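Local coordinates for protein AbyA5 (Verrucosispora maris, PDB 4YWF) that catalyses acetate elimination in spirotetronate and spirotetramate biosynthesis, acting as an esterase-like lyase of the alpha/beta hydrolase superfamily, at residues V129-G135 against F170-E176; V144-T148 against F195-L199; Y298-D304 against I325-H331. The protein carries 4 engineered substitutions. All coordinates share one frame; numbering follows the deposited sequence.

Interaction 1 of 3, residues V129-G135 against F170-E176; sequences VRAWAAG and FAAVVTE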
ATOM      1  N   VAL A 129      -0.782 -11.869   9.818  1.00 30.74           N
ATOM      2  CA  VAL A 129      -0.704 -11.062   8.561  1.00 29.49           C
ATOM      3  C   VAL A 129      -1.105 -11.965   7.413  1.00 25.85           C
ATOM      4  O   VAL A 129      -0.490 -13.015   7.261  1.00 28.31           O
ATOM      5  CB  VAL A 129       0.763 -10.582   8.309  1.00 29.79           C
ATOM      6  CG1 VAL A 129       0.879  -9.782   7.027  1.00 28.24           C
ATOM      7  CG2 VAL A 129       1.240  -9.748   9.467  1.00 30.64           C
ATOM      8  N   ARG A 130      -2.116 -11.590   6.618  1.00 25.51           N
ATOM      9  CA  ARG A 130      -2.462 -12.314   5.382  1.00 26.56           C
ATOM     10  C   ARG A 130      -1.951 -11.613   4.122  1.00 24.24           C
ATOM     11  O   ARG A 130      -1.790 -10.383   4.094  1.00 25.17           O
ATOM     12  CB  ARG A 130      -3.992 -12.544   5.260  1.00 28.74           C
ATOM     13  CG  ARG A 130      -4.491 -13.612   6.207  1.00 36.26           C
ATOM     14  CD  ARG A 130      -5.985 -13.560   6.456  1.00 43.34           C
ATOM     15  NE  ARG A 130      -6.497 -14.895   6.783  1.00 50.86           N
ATOM     16  CZ  ARG A 130      -7.463 -15.542   6.129  1.00 55.94           C
ATOM     17  NH1 ARG A 130      -8.104 -14.981   5.109  1.00 64.42           N
ATOM     18  NH2 ARG A 130      -7.805 -16.772   6.506  1.00 58.35           N
ATOM     19  N   ALA A 131      -1.735 -12.403   3.065  1.00 22.60           N
ATOM     20  CA  ALA A 131      -1.190 -11.907   1.804  1.00 21.03           C
ATOM     21  C   ALA A 131      -1.755 -12.744   0.683  1.00 22.06           C
ATOM     22  O   ALA A 131      -2.221 -13.885   0.909  1.00 19.43           O
ATOM     23  CB  ALA A 131       0.341 -11.965   1.872  1.00 22.82           C
ATOM     24  N   TRP A 132      -1.750 -12.202  -0.520  1.00 20.59           N
ATOM     25  CA  TRP A 132      -2.121 -12.943  -1.713  1.00 22.44           C
ATOM     26  C   TRP A 132      -0.890 -13.017  -2.583  1.00 25.07           C
ATOM     27  O   TRP A 132      -0.148 -12.042  -2.648  1.00 24.45           O
ATOM     28  CB  TRP A 132      -3.228 -12.240  -2.490  1.00 24.17           C
ATOM     29  CG  TRP A 132      -4.509 -12.225  -1.797  1.00 24.78           C
ATOM     30  CD1 TRP A 132      -5.125 -11.142  -1.205  1.00 27.75           C
ATOM     31  CD2 TRP A 132      -5.382 -13.348  -1.597  1.00 27.51           C
ATOM     32  NE1 TRP A 132      -6.343 -11.537  -0.649  1.00 26.90           N
ATOM     33  CE2 TRP A 132      -6.515 -12.882  -0.878  1.00 26.14           C
ATOM     34  CE3 TRP A 132      -5.339 -14.691  -1.994  1.00 29.80           C
ATOM     35  CZ2 TRP A 132      -7.550 -13.722  -0.509  1.00 27.52           C
ATOM     36  CZ3 TRP A 132      -6.420 -15.518  -1.661  1.00 28.63           C
ATOM     37  CH2 TRP A 132      -7.496 -15.027  -0.940  1.00 28.11           C
ATOM     38  N   ALA A 133      -0.663 -14.150  -3.242  1.00 23.10           N
ATOM     39  CA  ALA A 133       0.538 -14.319  -4.045  1.00 24.32           C
ATOM     40  C   ALA A 133       0.277 -15.078  -5.337  1.00 25.51           C
ATOM     41  O   ALA A 133      -0.703 -15.810  -5.443  1.00 23.38           O
ATOM     42  CB  ALA A 133       1.587 -15.053  -3.253  1.00 24.45           C
ATOM     43  N   ALA A 134       1.183 -14.885  -6.302  1.00 23.04           N
ATOM     44  CA  ALA A 134       1.125 -15.647  -7.550  1.00 26.08           C
ATOM     45  C   ALA A 134       2.506 -15.763  -8.059  1.00 28.44           C
ATOM     46  O   ALA A 134       3.392 -15.033  -7.607  1.00 24.90           O
ATOM     47  CB  ALA A 134       0.252 -14.992  -8.591  1.00 25.44           C
ATOM     48  N   GLY A 135       2.705 -16.709  -8.968  1.00 28.25           N
ATOM     49  CA  GLY A 135       4.031 -16.905  -9.578  1.00 28.53           C
ATOM     50  C   GLY A 135       4.995 -17.634  -8.659  1.00 32.12           C
ATOM     51  O   GLY A 135       6.190 -17.639  -8.926  1.00 32.73           O
ATOM     52  N   PHE A 170       7.749 -12.560 -12.111  1.00 25.97           N
ATOM     53  CA  PHE A 170       7.941 -12.391 -10.663  1.00 24.57           C
ATOM     54  C   PHE A 170       7.172 -13.444  -9.879  1.00 25.56           C
ATOM     55  O   PHE A 170       6.081 -13.881 -10.293  1.00 24.10           O
ATOM     56  CB  PHE A 170       7.368 -11.072 -10.218  1.00 24.89           C
ATOM     57  CG  PHE A 170       8.097  -9.875 -10.756  1.00 24.63           C
ATOM     58  CD1 PHE A 170       9.322  -9.537 -10.257  1.00 27.66           C
ATOM     59  CD2 PHE A 170       7.540  -9.108 -11.743  1.00 27.15           C
ATOM     60  CE1 PHE A 170      10.016  -8.423 -10.731  1.00 29.31           C
ATOM     61  CE2 PHE A 170       8.195  -7.969 -12.220  1.00 30.57           C
ATOM     62  CZ  PHE A 170       9.449  -7.639 -11.721  1.00 28.96           C
ATOM     63  N   ALA A 171       7.702 -13.741  -8.703  1.00 25.43           N
ATOM     64  CA  ALA A 171       6.907 -14.158  -7.582  1.00 26.14           C
ATOM     65  C   ALA A 171       6.349 -12.901  -6.877  1.00 25.37           C
ATOM     66  O   ALA A 171       7.062 -12.179  -6.208  1.00 23.33           O
ATOM     67  CB  ALA A 171       7.757 -14.987  -6.658  1.00 26.43           C
ATOM     68  N   ALA A 172       5.051 -12.659  -7.051  1.00 26.04           N
ATOM     69  CA  ALA A 172       4.378 -11.423  -6.658  1.00 27.65           C
ATOM     70  C   ALA A 172       3.573 -11.694  -5.381  1.00 26.90           C
ATOM     71  O   ALA A 172       2.868 -12.684  -5.289  1.00 25.99           O
ATOM     72  CB  ALA A 172       3.477 -10.879  -7.785  1.00 25.80           C
ATOM     73  N   VAL A 173       3.776 -10.849  -4.378  1.00 24.17           N
ATOM     74  CA  VAL A 173       3.116 -10.998  -3.096  1.00 24.81           C
ATOM     75  C   VAL A 173       2.534  -9.660  -2.669  1.00 24.46           C
ATOM     76  O   VAL A 173       3.280  -8.662  -2.468  1.00 24.07           O
ATOM     77  CB  VAL A 173       4.084 -11.398  -2.021  1.00 25.01           C
ATOM     78  CG1 VAL A 173       3.354 -11.488  -0.695  1.00 24.89           C
ATOM     79  CG2 VAL A 173       4.761 -12.719  -2.368  1.00 27.71           C
ATOM     80  N   VAL A 174       1.231  -9.613  -2.495  1.00 22.68           N
ATOM     81  CA  VAL A 174       0.540  -8.357  -2.244  1.00 24.02           C
ATOM     82  C   VAL A 174       0.004  -8.476  -0.800  1.00 22.98           C
ATOM     83  O   VAL A 174      -0.683  -9.459  -0.419  1.00 23.02           O
ATOM     84  CB  VAL A 174      -0.630  -8.131  -3.216  1.00 27.91           C
ATOM     85  CG1 VAL A 174      -1.488  -6.961  -2.744  1.00 32.23           C
ATOM     86  CG2 VAL A 174      -0.114  -7.863  -4.649  1.00 29.88           C
ATOM     87  N   THR A 175       0.372  -7.536   0.009  1.00 23.40           N
ATOM     88  CA  THR A 175      -0.183  -7.477   1.353  1.00 25.49           C
ATOM     89  C   THR A 175      -0.606  -6.033   1.672  1.00 23.32           C
ATOM     90  O   THR A 175      -0.823  -5.214   0.730  1.00 22.20           O
ATOM     91  CB  THR A 175       0.838  -8.087   2.334  1.00 27.95           C
ATOM     92  OG1 THR A 175       0.276  -8.205   3.659  1.00 28.25           O
ATOM     93  CG2 THR A 175       2.099  -7.255   2.322  1.00 27.69           C
ATOM     94  N   GLU A 176      -0.677  -5.707   2.965  1.00 21.85           N
ATOM     95  CA  GLU A 176      -1.240  -4.442   3.423  1.00 21.72           C
ATOM     96  C   GLU A 176      -0.531  -4.061   4.731  1.00 21.98           C
ATOM     97  O   GLU A 176       0.118  -4.896   5.359  1.00 20.41           O
ATOM     98  CB  GLU A 176      -2.773  -4.553   3.644  1.00 22.32           C
ATOM     99  CG  GLU A 176      -3.117  -5.782   4.505  1.00 24.56           C
ATOM    100  CD  GLU A 176      -4.514  -6.323   4.228  1.00 25.40           C
ATOM    101  OE1 GLU A 176      -5.238  -5.626   3.526  1.00 23.37           O
ATOM    102  OE2 GLU A 176      -4.872  -7.428   4.739  1.00 24.91           O
TER
HETATM  103  O   HOH W   1      -2.930  -8.846   5.980  1.00 28.48           O
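Two donors grip the carbonyl oxygen of Arg130: the hydroxyl of Thr175, with OG1 3.0 Å from Arg130 O and tilted from the carbonyl plane, and water 1, 2.7 Å from the same oxygen. The water's second proton goes to Glu176 OE2, also 2.7 Å from it, and so ties the Arg130 carbonyl, near the start of its strand, to a carboxylate that pairs further with Lys155. A chi1 of -173° turns OG1 of Thr175 anti to its own nitrogen and aims it at that carbonyl. Beyond it the two neighbouring strands of the central sheet run antiparallel. Trp132 and Val174 form one hydrogen-bonded pair, with Val174 N to Trp132 O at 2.8 Å and almost straight, and Ala134 and Ala172 form the next. Between them lies the non-hydrogen-bonded pair Ala133 and Val173. Val173 straddles two alanines on one face, CG1 4.0 Å from Ala131 CB and CG2 4.0 Å from Ala133 CB. On the other face Trp132, Ala134, Ala172 and Val174 meet Leu162 of helix 162-167. A valine in place of Thr175 would probably leave the Arg130 carbonyl without its hydroxyl donor, with a methyl group facing it instead. Backbone bonds hold the strands through their middle, while a hydroxyl and a bridging water take over where the ladder stops.

Interaction 2 of 3, residues V144-T148 against F195-L199; sequences VLLMT and FGVLL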
ATOM      1  N   VAL A 144      11.301 -11.763  -6.439  1.00 24.12           N
ATOM      2  CA  VAL A 144      10.109 -11.399  -5.676  1.00 24.62           C
ATOM      3  C   VAL A 144       9.651  -9.945  -5.983  1.00 23.84           C
ATOM      4  O   VAL A 144      10.468  -9.019  -5.985  1.00 24.82           O
ATOM      5  CB  VAL A 144      10.347 -11.544  -4.142  1.00 23.05           C
ATOM      6  CG1 VAL A 144       9.112 -11.154  -3.393  1.00 22.81           C
ATOM      7  CG2 VAL A 144      10.609 -12.975  -3.751  1.00 22.39           C
ATOM      8  N   LEU A 145       8.370  -9.752  -6.263  1.00 21.69           N
ATOM      9  CA  LEU A 145       7.803  -8.408  -6.217  1.00 23.85           C
ATOM     10  C   LEU A 145       6.894  -8.273  -5.011  1.00 24.04           C
ATOM     11  O   LEU A 145       5.832  -8.924  -4.926  1.00 21.78           O
ATOM     12  CB  LEU A 145       7.108  -8.012  -7.500  1.00 24.34           C
ATOM     13  CG  LEU A 145       6.482  -6.621  -7.550  1.00 26.07           C
ATOM     14  CD1 LEU A 145       7.433  -5.448  -7.445  1.00 26.73           C
ATOM     15  CD2 LEU A 145       5.818  -6.547  -8.898  1.00 31.37           C
ATOM     16  N   LEU A 146       7.367  -7.502  -4.024  1.00 21.34           N
ATOM     17  CA  LEU A 146       6.554  -7.260  -2.876  1.00 25.01           C
ATOM     18  C   LEU A 146       5.683  -5.987  -3.079  1.00 24.09           C
ATOM     19  O   LEU A 146       6.200  -4.926  -3.363  1.00 23.21           O
ATOM     20  CB  LEU A 146       7.413  -7.130  -1.629  1.00 25.81           C
ATOM     21  CG  LEU A 146       8.177  -8.331  -1.093  1.00 25.23           C
ATOM     22  CD1 LEU A 146       8.846  -7.958   0.179  1.00 24.92           C
ATOM     23  CD2 LEU A 146       7.332  -9.573  -0.823  1.00 27.18           C
HETATM   24  N   MSE A 147       4.377  -6.083  -2.883  1.00 23.38           N
HETATM   25  CA  MSE A 147       3.496  -4.928  -3.105  1.00 23.39           C
HETATM   26  C   MSE A 147       2.698  -4.597  -1.930  1.00 23.61           C
HETATM   27  O   MSE A 147       1.971  -5.477  -1.407  1.00 23.67           O
HETATM   28  CB  MSE A 147       2.578  -5.214  -4.260  1.00 25.67           C
HETATM   29  CG  MSE A 147       1.830  -3.933  -4.643  1.00 33.73           C
HETATM   30 SE   MSE A 147       1.289  -3.977  -6.539  1.00 43.28          SE
HETATM   31  CE  MSE A 147       0.534  -2.153  -6.770  1.00 45.52           C
ATOM     32  N   THR A 148       2.738  -3.318  -1.554  1.00 24.60           N
ATOM     33  CA  THR A 148       1.926  -2.759  -0.487  1.00 27.01           C
ATOM     34  C   THR A 148       1.474  -1.330  -0.777  1.00 26.98           C
ATOM     35  O   THR A 148       2.129  -0.582  -1.459  1.00 27.24           O
ATOM     36  CB  THR A 148       2.712  -2.693   0.857  1.00 28.51           C
ATOM     37  OG1 THR A 148       3.907  -1.901   0.699  1.00 31.49           O
ATOM     38  CG2 THR A 148       3.098  -4.069   1.335  1.00 29.54           C
ATOM     39  N   PHE A 195       8.762  -6.624   5.488  1.00 28.71           N
ATOM     40  CA  PHE A 195       9.144  -7.094   4.198  1.00 26.57           C
ATOM     41  C   PHE A 195       9.948  -8.373   4.389  1.00 27.36           C
ATOM     42  O   PHE A 195       9.717  -9.334   3.677  1.00 22.70           O
ATOM     43  CB  PHE A 195       9.952  -6.068   3.370  1.00 27.10           C
ATOM     44  CG  PHE A 195       9.312  -4.711   3.278  1.00 27.30           C
ATOM     45  CD1 PHE A 195       8.361  -4.436   2.323  1.00 28.10           C
ATOM     46  CD2 PHE A 195       9.686  -3.688   4.153  1.00 28.65           C
ATOM     47  CE1 PHE A 195       7.751  -3.188   2.275  1.00 28.08           C
ATOM     48  CE2 PHE A 195       9.090  -2.433   4.092  1.00 27.04           C
ATOM     49  CZ  PHE A 195       8.151  -2.183   3.150  1.00 27.74           C
ATOM     50  N   GLY A 196      10.929  -8.354   5.302  1.00 24.69           N
ATOM     51  CA  GLY A 196      11.787  -9.546   5.481  1.00 25.55           C
ATOM     52  C   GLY A 196      10.983 -10.784   5.858  1.00 24.54           C
ATOM     53  O   GLY A 196      11.209 -11.846   5.369  1.00 26.18           O
ATOM     54  N   VAL A 197       9.982 -10.592   6.706  1.00 30.61           N
ATOM     55  CA  VAL A 197       9.092 -11.658   7.139  1.00 30.57           C
ATOM     56  C   VAL A 197       8.222 -12.245   6.012  1.00 29.70           C
ATOM     57  O   VAL A 197       7.948 -13.440   6.034  1.00 27.86           O
ATOM     58  CB  VAL A 197       8.265 -11.176   8.316  1.00 36.67           C
ATOM     59  CG1 VAL A 197       7.084 -12.106   8.583  1.00 40.47           C
ATOM     60  CG2 VAL A 197       9.194 -11.032   9.534  1.00 36.15           C
ATOM     61  N   LEU A 198       7.894 -11.456   4.992  1.00 24.89           N
ATOM     62  CA  LEU A 198       7.205 -11.963   3.826  1.00 26.35           C
ATOM     63  C   LEU A 198       8.146 -12.772   2.986  1.00 23.97           C
ATOM     64  O   LEU A 198       7.786 -13.821   2.460  1.00 24.62           O
ATOM     65  CB  LEU A 198       6.636 -10.796   2.962  1.00 27.85           C
ATOM     66  CG  LEU A 198       5.534  -9.989   3.598  1.00 30.12           C
ATOM     67  CD1 LEU A 198       5.416  -8.710   2.744  1.00 31.99           C
ATOM     68  CD2 LEU A 198       4.212 -10.738   3.736  1.00 29.71           C
ATOM     69  N   LEU A 199       9.375 -12.284   2.849  1.00 24.00           N
ATOM     70  CA  LEU A 199      10.332 -13.021   2.067  1.00 24.59           C
ATOM     71  C   LEU A 199      10.650 -14.408   2.741  1.00 25.85           C
ATOM     72  O   LEU A 199      10.735 -15.415   2.045  1.00 22.07           O
ATOM     73  CB  LEU A 199      11.569 -12.187   1.931  1.00 27.07           C
ATOM     74  CG  LEU A 199      11.484 -10.935   1.046  1.00 27.76           C
ATOM     75  CD1 LEU A 199      12.763 -10.096   1.299  1.00 30.18           C
ATOM     76  CD2 LEU A 199      11.288 -11.328  -0.405  1.00 28.25           C
TER
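Leu146 fills the tight centre, its two methyls reaching different residues of helix 194-201. CD1 lies 3.9 Å from Phe195 CB and equally near the Phe195 carbonyl oxygen, and it also meets Leu199 CG; CD2 rests 4.0 Å from Leu198 CB. With chi1 at -67°, CG stands anti to the carbonyl carbon and the fork is presented to the helix. Nearer the start of the strand, Leu199 sets its CD2 against both methyls of Val144, 3.7 Å from CG1, the shortest approach of the contact. The fit slackens at the other end: Thr148 OG1 comes only to 4.3 Å from Phe195 CE1, at the edge of the ring and near its plane, and the hydroxyl's hydrogen bond is with Ser219. The Phe195 side chain also touches Leu222, Ala223 and Ala226 of helix 218-226. On the outer side of the helix the partly exposed Gly196 and Val197 take no part, Val197 lying instead against strand 118-124. This is the strand-to-helix layer packing of an alpha/beta hydrolase core. Because the touching groups are almost all aliphatic or aromatic carbon, cohesion here depends on shape and exclusion of water, with no directional bond to fix the helix's setting on the strand.

Interaction 3 of 3, residues Y298-D304 against I325-H331; sequences YVASGRD and ITHDDVH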
ATOM      1  N   TYR A 298      10.273   7.199  -7.278  1.00 21.88           N
ATOM      2  CA  TYR A 298       9.267   7.897  -6.527  1.00 21.93           C
ATOM      3  C   TYR A 298       8.374   8.782  -7.401  1.00 19.81           C
ATOM      4  O   TYR A 298       8.821   9.720  -8.112  1.00 22.78           O
ATOM      5  CB  TYR A 298      10.013   8.719  -5.449  1.00 20.90           C
ATOM      6  CG  TYR A 298       9.197   9.454  -4.437  1.00 20.79           C
ATOM      7  CD1 TYR A 298       8.376  10.522  -4.787  1.00 23.24           C
ATOM      8  CD2 TYR A 298       9.280   9.111  -3.101  1.00 21.03           C
ATOM      9  CE1 TYR A 298       7.650  11.207  -3.825  1.00 22.61           C
ATOM     10  CE2 TYR A 298       8.550   9.741  -2.135  1.00 20.80           C
ATOM     11  CZ  TYR A 298       7.728  10.786  -2.488  1.00 23.42           C
ATOM     12  OH  TYR A 298       7.035  11.432  -1.481  1.00 22.51           O
ATOM     13  N   VAL A 299       7.111   8.536  -7.333  1.00 22.69           N
ATOM     14  CA  VAL A 299       6.125   9.382  -8.017  1.00 23.43           C
ATOM     15  C   VAL A 299       5.617  10.419  -7.013  1.00 24.97           C
ATOM     16  O   VAL A 299       4.940  10.082  -6.040  1.00 24.48           O
ATOM     17  CB  VAL A 299       4.913   8.622  -8.552  1.00 25.12           C
ATOM     18  CG1 VAL A 299       3.956   9.644  -9.216  1.00 24.63           C
ATOM     19  CG2 VAL A 299       5.293   7.534  -9.552  1.00 24.90           C
ATOM     20  N   ALA A 300       5.898  11.687  -7.302  1.00 24.06           N
ATOM     21  CA  ALA A 300       5.472  12.771  -6.470  1.00 25.36           C
ATOM     22  C   ALA A 300       4.227  13.474  -7.115  1.00 25.66           C
ATOM     23  O   ALA A 300       4.082  13.550  -8.331  1.00 25.69           O
ATOM     24  CB  ALA A 300       6.594  13.757  -6.282  1.00 26.87           C
ATOM     25  N   SER A 301       3.336  13.929  -6.256  1.00 25.58           N
ATOM     26  CA  SER A 301       2.094  14.675  -6.622  1.00 27.30           C
ATOM     27  C   SER A 301       2.339  16.134  -6.274  1.00 29.82           C
ATOM     28  O   SER A 301       2.521  16.440  -5.107  1.00 28.93           O
ATOM     29  CB  SER A 301       0.926  14.117  -5.839  1.00 25.74           C
ATOM     30  OG  SER A 301       0.666  12.785  -6.314  1.00 25.19           O
ATOM     31  N   GLY A 302       2.386  17.008  -7.279  1.00 33.45           N
ATOM     32  CA  GLY A 302       2.832  18.402  -7.126  1.00 34.12           C
ATOM     33  C   GLY A 302       2.042  19.178  -6.111  1.00 37.74           C
ATOM     34  O   GLY A 302       2.565  20.043  -5.437  1.00 40.03           O
ATOM     35  N   ARG A 303       0.775  18.845  -5.958  1.00 38.93           N
ATOM     36  CA  ARG A 303      -0.059  19.586  -5.029  1.00 41.14           C
ATOM     37  C   ARG A 303      -0.528  18.663  -3.948  1.00 39.70           C
ATOM     38  O   ARG A 303      -1.678  18.710  -3.525  1.00 38.04           O
ATOM     39  CB  ARG A 303      -1.210  20.239  -5.809  1.00 42.51           C
ATOM     40  CG  ARG A 303      -0.674  20.896  -7.114  1.00 46.98           C
ATOM     41  CD  ARG A 303      -1.558  22.008  -7.705  1.00 43.39           C
ATOM     42  NE  ARG A 303      -2.918  21.560  -7.605  1.00 43.93           N
ATOM     43  CZ  ARG A 303      -3.500  20.706  -8.436  1.00 45.83           C
ATOM     44  NH1 ARG A 303      -2.855  20.218  -9.489  1.00 51.56           N
ATOM     45  NH2 ARG A 303      -4.734  20.330  -8.196  1.00 43.70           N
ATOM     46  N   ASP A 304       0.400  17.834  -3.469  1.00 34.93           N
ATOM     47  CA  ASP A 304       0.082  16.870  -2.424  1.00 33.78           C
ATOM     48  C   ASP A 304      -0.258  17.585  -1.102  1.00 29.13           C
ATOM     49  O   ASP A 304       0.531  18.405  -0.599  1.00 25.18           O
ATOM     50  CB  ASP A 304       1.256  15.915  -2.237  1.00 31.05           C
ATOM     51  CG  ASP A 304       0.859  14.603  -1.588  1.00 30.22           C
ATOM     52  OD1 ASP A 304       0.247  14.572  -0.493  1.00 32.41           O
ATOM     53  OD2 ASP A 304       1.209  13.585  -2.169  1.00 30.76           O
ATOM     54  N   ILE A 325       9.460  11.418 -10.946  1.00 28.40           N
ATOM     55  CA  ILE A 325       8.593  12.191 -11.791  1.00 32.25           C
ATOM     56  C   ILE A 325       7.574  12.891 -10.872  1.00 33.61           C
ATOM     57  O   ILE A 325       7.225  12.363  -9.817  1.00 31.21           O
ATOM     58  CB  ILE A 325       7.941  11.193 -12.774  1.00 33.95           C
ATOM     59  CG1 ILE A 325       7.491  11.874 -14.023  1.00 40.81           C
ATOM     60  CG2 ILE A 325       6.867  10.348 -12.089  1.00 34.07           C
ATOM     61  CD1 ILE A 325       7.054  10.914 -15.123  1.00 48.23           C
ATOM     62  N   THR A 326       7.100  14.069 -11.248  1.00 30.32           N
ATOM     63  CA  THR A 326       6.171  14.811 -10.433  1.00 34.24           C
ATOM     64  C   THR A 326       4.915  15.091 -11.292  1.00 33.62           C
ATOM     65  O   THR A 326       5.010  15.691 -12.326  1.00 38.45           O
ATOM     66  CB  THR A 326       6.819  16.138  -9.942  1.00 34.71           C
ATOM     67  OG1 THR A 326       7.726  15.898  -8.856  1.00 32.13           O
ATOM     68  CG2 THR A 326       5.783  17.131  -9.452  1.00 35.14           C
ATOM     69  N   HIS A 327       3.743  14.697 -10.861  1.00 33.77           N
ATOM     70  CA  HIS A 327       2.523  15.108 -11.595  1.00 35.49           C
ATOM     71  C   HIS A 327       1.991  16.367 -10.922  1.00 37.61           C
ATOM     72  O   HIS A 327       1.962  16.451  -9.690  1.00 41.48           O
ATOM     73  CB  HIS A 327       1.431  14.045 -11.587  1.00 34.15           C
ATOM     74  CG  HIS A 327       1.855  12.706 -12.089  1.00 35.15           C
ATOM     75  ND1 HIS A 327       2.271  12.484 -13.385  1.00 39.69           N
ATOM     76  CD2 HIS A 327       1.890  11.498 -11.471  1.00 37.61           C
ATOM     77  CE1 HIS A 327       2.563  11.204 -13.542  1.00 38.23           C
ATOM     78  NE2 HIS A 327       2.351  10.586 -12.394  1.00 36.82           N
ATOM     79  N   ASP A 328       1.575  17.350 -11.716  1.00 37.99           N
ATOM     80  CA  ASP A 328       0.913  18.534 -11.167  1.00 43.32           C
ATOM     81  C   ASP A 328      -0.538  18.128 -10.837  1.00 44.06           C
ATOM     82  O   ASP A 328      -1.496  18.351 -11.611  1.00 46.18           O
ATOM     83  CB  ASP A 328       1.041  19.740 -12.124  1.00 44.37           C
ATOM     84  CG  ASP A 328       0.184  20.916 -11.698  1.00 47.93           C
ATOM     85  OD1 ASP A 328       0.168  21.246 -10.487  1.00 41.76           O
ATOM     86  OD2 ASP A 328      -0.493  21.488 -12.596  1.00 53.51           O
ATOM     87  N   ASP A 329      -0.658  17.488  -9.667  1.00 39.75           N
ATOM     88  CA  ASP A 329      -1.868  16.885  -9.215  1.00 35.02           C
ATOM     89  C   ASP A 329      -1.859  16.783  -7.681  1.00 37.47           C
ATOM     90  O   ASP A 329      -0.813  17.039  -6.987  1.00 31.68           O
ATOM     91  CB  ASP A 329      -2.036  15.517  -9.861  1.00 34.73           C
ATOM     92  CG  ASP A 329      -3.457  14.974  -9.763  1.00 35.31           C
ATOM     93  OD1 ASP A 329      -4.286  15.675  -9.149  1.00 39.97           O
ATOM     94  OD2 ASP A 329      -3.751  13.877 -10.308  1.00 33.37           O
ATOM     95  N   VAL A 330      -3.044  16.476  -7.161  1.00 38.35           N
ATOM     96  CA  VAL A 330      -3.242  16.296  -5.739  1.00 43.44           C
ATOM     97  C   VAL A 330      -2.823  14.902  -5.283  1.00 39.69           C
ATOM     98  O   VAL A 330      -2.370  14.059  -6.068  1.00 40.61           O
ATOM     99  CB  VAL A 330      -4.682  16.593  -5.283  1.00 47.03           C
ATOM    100  CG1 VAL A 330      -5.095  17.997  -5.716  1.00 54.40           C
ATOM    101  CG2 VAL A 330      -5.653  15.546  -5.822  1.00 50.68           C
ATOM    102  N   HIS A 331      -2.934  14.703  -3.977  1.00 37.96           N
ATOM    103  CA  HIS A 331      -2.432  13.523  -3.345  1.00 37.55           C
ATOM    104  C   HIS A 331      -2.935  12.292  -4.049  1.00 40.95           C
ATOM    105  O   HIS A 331      -4.120  12.197  -4.344  1.00 40.93           O
ATOM    106  CB  HIS A 331      -2.823  13.513  -1.878  1.00 38.66           C
ATOM    107  CG  HIS A 331      -2.463  12.236  -1.179  1.00 39.25           C
ATOM    108  ND1 HIS A 331      -1.168  11.921  -0.848  1.00 36.66           N
ATOM    109  CD2 HIS A 331      -3.215  11.163  -0.821  1.00 38.87           C
ATOM    110  CE1 HIS A 331      -1.137  10.741  -0.265  1.00 38.23           C
ATOM    111  NE2 HIS A 331      -2.365  10.259  -0.229  1.00 38.61           N
TER
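The guanidinium of Arg303 has Asp329 C and Val330 N over one face, offset toward its rim, and Asp328 OD1 at its edge. NH1 and Asp328 OD1, 3.3 Å apart, make a weak salt bridge, the guanidinium and carboxylate planes being turned 72° against each other. A bend at chi3 (-42°) brings the group back over the 328-330 backbone, where NH2 lies 3.4 Å from Val330 CG1. The contact closes the beta-alpha-beta unit of strand 296-301, helix 310-318 and strand 322-327, at the edge of an alpha/beta hydrolase sheet. The strands run parallel: Ala300 N bonds Ile325 O at 2.9 Å and Ala300 O receives His327 N at 2.8 Å. Val299 and Ile325 lie side by side and point the same way, and Val299 CG1 comes 3.6 Å from CD2 of His327, approaching that ring obliquely. The His327 ring is also stacked on His336, meets His339 edge-to-face and bonds Thr340 through NE2. Past the strands both segments turn, by a type I turn from Ser301 to Asp304 and an inverse gamma turn centred on Asp328, and Arg303 N bonds Asp329 O. The turns bring Asp304 and His331 together in the loops after the last two strands of the sheet, places that in many alpha/beta hydrolases carry the acid and the histidine of the catalytic triad. The Asp304 carboxylate, whose OD1 is also held by the amides of Ile306 and Ile307, stands 71° from the His331 ring plane. His331 ND1 meets both of its oxygens on their syn sides, at 3.0 Å from OD1 and 3.2 Å from OD2.

All three contacts involve one mixed eight-stranded sheet, interaction 2 through a helix packed on it. Interactions 1 and 2 are neighbours, their centres about 7 Å apart, because strand 171-174 of the first lies beside strand 143-148 of the second; Ala171 O to Leu145 N and Val173 O to Met147 N are probable hydrogen bonds between them. Their segments alternate along the chain, which threads 129-135, 144-148, 170-176 and 195-199 in turn. Interaction 3 follows later in sequence, centred about 27 Å from interaction 1 and 25 Å from interaction 2, across the chain's centre at the opposite end of the sheet. Strands 207-215 and 233-239 bridge the gap, so a continuous sheet links its antiparallel and parallel ends.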